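PDB 3RYS: adenosine deaminase 1 from Arthrobacter aurescens, which probably catalyses the zinc-dependent hydrolytic deamination of adenine to hypoxanthine, a step of purine salvage and nitrogen catabolism. Local coordinates for residues A[17-22]-A[220-225]; A[193-198]-A[317-322]. All blocks are in the same frame, centred on the assembly; numbering follows the deposited sequence.

Interaction 1 (17-22 with 220-225) is centred about 4 Å from the centre of the chain and carries part of the zinc and adenine site. Interaction 2 (193-198 with 317-322) lies about 12 Å away, centre to centre. Its Ile197 side chain is about 9 Å from the zinc ion and about 11 Å from adenine, between nearest atoms. The two contacts share one sheet, where strands 195-200 and 220-221 are neighbours. Asp222 N probably hydrogen-bonds Ala198 O at 2.9 Å. Arg220 joins the contacts by its side chain: it makes a cation-pi contact with Phe319, nearest at Arg220 NH1 to Phe319 CE2, 3.3 Å, and its CG packs on Ile197 CG2 at 3.5 Å.

Interaction 1: A[17-22]-A[220-225]; sequences ELHLHI and RIDHGI. With ZN (zinc ion), chain C; ADE (adenine), chain D.
His19 turns the edge of its ring toward the face of His223. The pair is T-shaped, with centroids 4.6 Å apart and planes at 68°. The touching atom is His19 CE1, which sits over the rim of the His223 ring, 3.5 Å from His223 NE2. CG of His19 is anti to the backbone N (chi1 -174°), and the end of the ring swings toward 220-225. There its CE1 also meets Asp222 CB at 3.5 Å. The ring and the Asp222 carboxylate are steeply inclined to each other, and Thr245 hydrogen-bonds both His19 ND1 and Asp222 OD1. This second-shell link helps fix the ring's rotation.

The contact lies at the metal centre of a TIM-barrel amidohydrolase, where residues following the strands form the active site. His19 and His21 are the HxH pair after the first strand, and each binds zinc through NE2 at 2.3 Å. His199 and Asp280 also bind the metal. Adenine N6 also binds the zinc ion, at 2.5 Å, and lies 3.0 Å from His223 NE2, at the edge of that ring. Adenine N7 instead lies over a face of His21, 3.1 Å from its NE2.

Farther from the metal, Leu18 and Arg220 cross at about a right angle. Leu18 CB lies over the rim of one guanidinium face, 3.6 Å from Arg220 NH2, while Glu99 forms a salt bridge with that same nitrogen.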
loop_
_atom_site.group_PDB
_atom_site.type_symbol
_atom_site.label_atom_id
_atom_site.label_comp_id
_atom_site.label_asym_id
_atom_site.label_seq_id
_atom_site.Cartn_x
_atom_site.Cartn_y
_atom_site.Cartn_z
ATOM N N GLU A 17 -7.392 -3.822 2.496
ATOM C CA GLU A 17 -6.019 -3.337 2.385
ATOM C C GLU A 17 -5.982 -2.017 1.605
ATOM O O GLU A 17 -6.334 -1.967 0.425
ATOM C CB GLU A 17 -5.098 -4.389 1.756
ATOM C CG GLU A 17 -3.613 -4.080 1.928
ATOM C CD GLU A 17 -2.716 -5.297 1.726
ATOM O OE1 GLU A 17 -3.124 -6.237 1.015
ATOM O OE2 GLU A 17 -1.598 -5.311 2.286
ATOM N N LEU A 18 -5.568 -0.953 2.287
ATOM C CA LEU A 18 -5.589 0.388 1.719
ATOM C C LEU A 18 -4.199 0.866 1.311
ATOM O O LEU A 18 -4.056 1.841 0.570
ATOM C CB LEU A 18 -6.189 1.373 2.723
ATOM C CG LEU A 18 -7.576 1.047 3.276
ATOM C CD1 LEU A 18 -8.030 2.140 4.235
ATOM C CD2 LEU A 18 -8.575 0.864 2.147
ATOM N N HIS A 19 -3.177 0.179 1.809
ATOM C CA HIS A 19 -1.792 0.547 1.545
ATOM C C HIS A 19 -1.056 -0.650 0.948
ATOM O O HIS A 19 -0.613 -1.545 1.675
ATOM C CB HIS A 19 -1.114 0.999 2.841
ATOM C CG HIS A 19 0.269 1.539 2.653
ATOM N ND1 HIS A 19 0.810 2.503 3.478
ATOM C CD2 HIS A 19 1.222 1.255 1.734
ATOM C CE1 HIS A 19 2.038 2.783 3.081
ATOM N NE2 HIS A 19 2.310 2.042 2.022
ATOM N N LEU A 20 -0.935 -0.668 -0.374
ATOM C CA LEU A 20 -0.305 -1.787 -1.061
ATOM C C LEU A 20 0.152 -1.435 -2.467
ATOM O O LEU A 20 -0.640 -0.980 -3.292
ATOM C CB LEU A 20 -1.251 -2.980 -1.128
ATOM C CG LEU A 20 -0.668 -4.107 -1.978
ATOM C CD1 LEU A 20 -0.701 -5.411 -1.211
ATOM C CD2 LEU A 20 -1.364 -4.226 -3.338
ATOM N N HIS A 21 1.433 -1.668 -2.733
ATOM C CA HIS A 21 2.010 -1.414 -4.044
ATOM C C HIS A 21 2.015 -2.690 -4.874
ATOM O O HIS A 21 2.583 -3.701 -4.468
ATOM C CB HIS A 21 3.428 -0.887 -3.888
ATOM C CG HIS A 21 3.529 0.292 -2.977
ATOM N ND1 HIS A 21 3.587 1.588 -3.440
ATOM C CD2 HIS A 21 3.576 0.372 -1.627
ATOM C CE1 HIS A 21 3.670 2.416 -2.415
ATOM N NE2 HIS A 21 3.663 1.704 -1.304
ATOM N N ILE A 22 1.377 -2.645 -6.036
ATOM C CA ILE A 22 1.252 -3.841 -6.855
ATOM C C ILE A 22 2.617 -4.388 -7.272
ATOM O O ILE A 22 2.802 -5.600 -7.366
ATOM C CB ILE A 22 0.336 -3.610 -8.077
ATOM C CG1 ILE A 22 -0.246 -4.941 -8.556
ATOM C CG2 ILE A 22 1.076 -2.882 -9.188
ATOM C CD1 ILE A 22 -0.993 -5.696 -7.477
ATOM N N ARG A 220 -5.989 10.316 3.513
ATOM C CA ARG A 220 -5.384 9.454 4.524
ATOM C C ARG A 220 -3.864 9.412 4.410
ATOM O O ARG A 220 -3.308 9.573 3.326
ATOM C CB ARG A 220 -6.003 8.045 4.543
ATOM C CG ARG A 220 -6.215 7.385 3.193
ATOM C CD ARG A 220 -6.765 5.963 3.360
ATOM N NE ARG A 220 -6.419 5.124 2.218
ATOM C CZ ARG A 220 -7.294 4.652 1.336
ATOM N NH1 ARG A 220 -8.585 4.903 1.469
ATOM N NH2 ARG A 220 -6.874 3.907 0.328
ATOM N N ILE A 221 -3.202 9.227 5.547
ATOM C CA ILE A 221 -1.749 9.229 5.602
ATOM C C ILE A 221 -1.213 7.808 5.507
ATOM O O ILE A 221 -1.708 6.894 6.174
ATOM C CB ILE A 221 -1.234 9.878 6.903
ATOM C CG1 ILE A 221 -1.551 11.377 6.922
ATOM C CG2 ILE A 221 0.260 9.651 7.058
ATOM C CD1 ILE A 221 -0.718 12.189 5.963
ATOM N N ASP A 222 -0.198 7.623 4.673
ATOM C CA ASP A 222 0.395 6.309 4.496
ATOM C C ASP A 222 1.651 6.160 5.355
ATOM O O ASP A 222 2.579 6.965 5.266
ATOM C CB ASP A 222 0.659 6.051 3.013
ATOM C CG ASP A 222 -0.628 6.037 2.195
ATOM O OD1 ASP A 222 -1.584 5.335 2.594
ATOM O OD2 ASP A 222 -0.689 6.730 1.159
ATOM N N HIS A 223 1.648 5.125 6.193
ATOM C CA HIS A 223 2.636 4.945 7.258
ATOM C C HIS A 223 2.309 5.844 8.461
ATOM O O HIS A 223 1.544 5.454 9.343
ATOM C CB HIS A 223 4.068 5.172 6.757
ATOM C CG HIS A 223 4.564 4.098 5.838
ATOM N ND1 HIS A 223 4.712 2.787 6.237
ATOM C CD2 HIS A 223 4.953 4.141 4.540
ATOM C CE1 HIS A 223 5.159 2.066 5.223
ATOM N NE2 HIS A 223 5.320 2.864 4.184
ATOM N N GLY A 224 2.888 7.039 8.492
ATOM C CA GLY A 224 2.567 8.019 9.515
ATOM C C GLY A 224 3.108 7.736 10.908
ATOM O O GLY A 224 2.765 8.435 11.857
ATOM N N ILE A 225 3.964 6.728 11.041
ATOM C CA ILE A 225 4.437 6.330 12.363
ATOM C C ILE A 225 5.297 7.387 13.064
ATOM O O ILE A 225 5.385 7.405 14.296
ATOM C CB ILE A 225 5.207 4.999 12.326
ATOM C CG1 ILE A 225 6.427 5.116 11.412
ATOM C CG2 ILE A 225 4.291 3.861 11.885
ATOM C CD1 ILE A 225 7.468 4.035 11.651
HETATM ZN ZN ZN C . 4.322 2.149 0.897
HETATM N N9 ADE D . 7.476 2.631 -2.764
HETATM C C8 ADE D . 6.937 1.386 -2.570
HETATM N N7 ADE D . 6.689 1.094 -1.311
HETATM C C5 ADE D . 7.101 2.232 -0.630
HETATM C C6 ADE D . 7.107 2.565 0.741
HETATM N N6 ADE D . 6.670 1.737 1.696
HETATM N N1 ADE D . 7.582 3.783 1.089
HETATM C C2 ADE D . 8.021 4.605 0.124
HETATM N N3 ADE D . 8.065 4.407 -1.196
HETATM C C4 ADE D . 7.587 3.189 -1.509
#

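Interaction 2: A[193-198]-A[317-322]; sequences GLRRIA and SSFASD
Arg195 lays its guanidinium flat over the Phe319 ring. The planes are 21° apart and the centres 4.1 Å apart, a stacked cation-pi arrangement. The chain is extended from CG to NE, which carries it across the ring face. CD makes a CH-pi contact, 3.5 Å from the ring centroid and 21° off the normal. The guanidinium follows over the CD1 and CE1 side, with CZ 3.5 Å from Phe319 CD1. The charge also has a polar partner, because Arg195 NH1 forms a salt bridge with Glu219.

Ile197 approaches differently. Its CG2 meets the ring edge, 4.0 Å from Phe319 CE2. Arg220 lies over the opposite face, so the ring is held between two arginines, with Ile197 at its edge.

Arg196, which lies between Arg195 and Ile197 in sequence, starts its side chain away from 317-322. Its NE donates a hydrogen bond to Leu194 O at 3.1 Å, and that oxygen lies close to the guanidinium plane.

Phe319 belongs to the loop between helices 304-317 and 322-339, and Ser321 is the N-cap of the second. The contact thus joins this helix-to-helix loop to strand 195-200, which runs between strands 167-171 and 220-221 of the barrel sheet.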
loop_
_atom_site.group_PDB
_atom_site.type_symbol
_atom_site.label_atom_id
_atom_site.label_comp_id
_atom_site.label_asym_id
_atom_site.label_seq_id
_atom_site.Cartn_x
_atom_site.Cartn_y
_atom_site.Cartn_z
ATOM N N GLY A 193 -11.515 15.539 -9.456
ATOM C CA GLY A 193 -12.407 14.676 -8.701
ATOM C C GLY A 193 -11.693 13.451 -8.163
ATOM O O GLY A 193 -12.322 12.494 -7.706
ATOM N N LEU A 194 -10.367 13.482 -8.219
ATOM C CA LEU A 194 -9.561 12.352 -7.781
ATOM C C LEU A 194 -9.317 12.413 -6.281
ATOM O O LEU A 194 -9.063 13.480 -5.720
ATOM C CB LEU A 194 -8.229 12.316 -8.535
ATOM C CG LEU A 194 -8.286 11.942 -10.017
ATOM C CD1 LEU A 194 -6.988 12.324 -10.717
ATOM C CD2 LEU A 194 -8.580 10.457 -10.188
ATOM N N ARG A 195 -9.402 11.257 -5.637
ATOM C CA ARG A 195 -9.140 11.158 -4.209
ATOM C C ARG A 195 -7.640 11.217 -3.947
ATOM O O ARG A 195 -6.838 10.996 -4.853
ATOM C CB ARG A 195 -9.768 9.885 -3.645
ATOM C CG ARG A 195 -11.285 9.961 -3.611
ATOM C CD ARG A 195 -11.883 8.805 -2.846
ATOM N NE ARG A 195 -13.139 9.170 -2.197
ATOM C CZ ARG A 195 -13.217 9.803 -1.029
ATOM N NH1 ARG A 195 -12.114 10.147 -0.381
ATOM N NH2 ARG A 195 -14.399 10.097 -0.506
ATOM N N ARG A 196 -7.258 11.530 -2.715
ATOM C CA ARG A 196 -5.858 11.821 -2.427
ATOM C C ARG A 196 -5.298 11.069 -1.231
ATOM O O ARG A 196 -5.888 11.069 -0.153
ATOM C CB ARG A 196 -5.679 13.319 -2.204
ATOM C CG ARG A 196 -5.830 14.151 -3.453
ATOM C CD ARG A 196 -6.692 15.358 -3.164
ATOM N NE ARG A 196 -8.100 14.977 -3.128
ATOM C CZ ARG A 196 -8.981 15.454 -2.258
ATOM N NH1 ARG A 196 -8.601 16.329 -1.336
ATOM N NH2 ARG A 196 -10.241 15.043 -2.304
ATOM N N ILE A 197 -4.151 10.428 -1.433
ATOM C CA ILE A 197 -3.373 9.869 -0.334
ATOM C C ILE A 197 -1.894 10.174 -0.554
ATOM O O ILE A 197 -1.484 10.530 -1.657
ATOM C CB ILE A 197 -3.566 8.353 -0.200
ATOM C CG1 ILE A 197 -3.022 7.642 -1.439
ATOM C CG2 ILE A 197 -5.027 8.019 0.014
ATOM C CD1 ILE A 197 -3.075 6.133 -1.349
ATOM N N ALA A 198 -1.093 10.041 0.498
ATOM C CA ALA A 198 0.334 10.305 0.383
ATOM C C ALA A 198 1.130 9.623 1.485
ATOM O O ALA A 198 0.691 9.554 2.633
ATOM C CB ALA A 198 0.598 11.807 0.395
ATOM N N SER A 317 -12.218 3.439 6.613
ATOM C CA SER A 317 -11.264 4.356 6.003
ATOM C C SER A 317 -11.194 4.203 4.484
ATOM O O SER A 317 -10.766 5.116 3.781
ATOM C CB SER A 317 -9.876 4.172 6.624
ATOM O OG SER A 317 -9.913 4.362 8.028
ATOM N N SER A 318 -11.618 3.051 3.978
ATOM C CA SER A 318 -11.583 2.809 2.537
ATOM C C SER A 318 -12.448 3.813 1.772
ATOM O O SER A 318 -13.278 4.512 2.358
ATOM C CB SER A 318 -12.012 1.373 2.212
ATOM O OG SER A 318 -13.384 1.168 2.498
ATOM N N PHE A 319 -12.231 3.883 0.463
ATOM C CA PHE A 319 -13.032 4.730 -0.410
ATOM C C PHE A 319 -14.092 3.889 -1.112
ATOM O O PHE A 319 -14.551 4.224 -2.202
ATOM C CB PHE A 319 -12.153 5.443 -1.441
ATOM C CG PHE A 319 -11.116 6.345 -0.837
ATOM C CD1 PHE A 319 -11.411 7.120 0.274
ATOM C CD2 PHE A 319 -9.846 6.435 -1.386
ATOM C CE1 PHE A 319 -10.454 7.955 0.833
ATOM C CE2 PHE A 319 -8.890 7.275 -0.833
ATOM C CZ PHE A 319 -9.197 8.031 0.276
ATOM N N ALA A 320 -14.471 2.786 -0.478
ATOM C CA ALA A 320 -15.528 1.931 -0.994
ATOM C C ALA A 320 -16.893 2.544 -0.690
ATOM O O ALA A 320 -17.003 3.468 0.124
ATOM C CB ALA A 320 -15.419 0.541 -0.398
ATOM N N SER A 321 -17.928 2.033 -1.352
ATOM C CA SER A 321 -19.288 2.510 -1.135
ATOM C C SER A 321 -19.746 2.218 0.291
ATOM O O SER A 321 -19.331 1.231 0.898
ATOM C CB SER A 321 -20.244 1.836 -2.114
ATOM O OG SER A 321 -20.426 0.469 -1.781
ATOM N N ASP A 322 -20.608 3.072 0.826
ATOM C CA ASP A 322 -21.128 2.846 2.166
ATOM C C ASP A 322 -21.809 1.479 2.240
ATOM O O ASP A 322 -21.841 0.842 3.296
ATOM C CB ASP A 322 -22.089 3.968 2.566
ATOM C CG ASP A 322 -21.391 5.310 2.692
ATOM O OD1 ASP A 322 -20.254 5.343 3.212
ATOM O OD2 ASP A 322 -21.973 6.331 2.270
#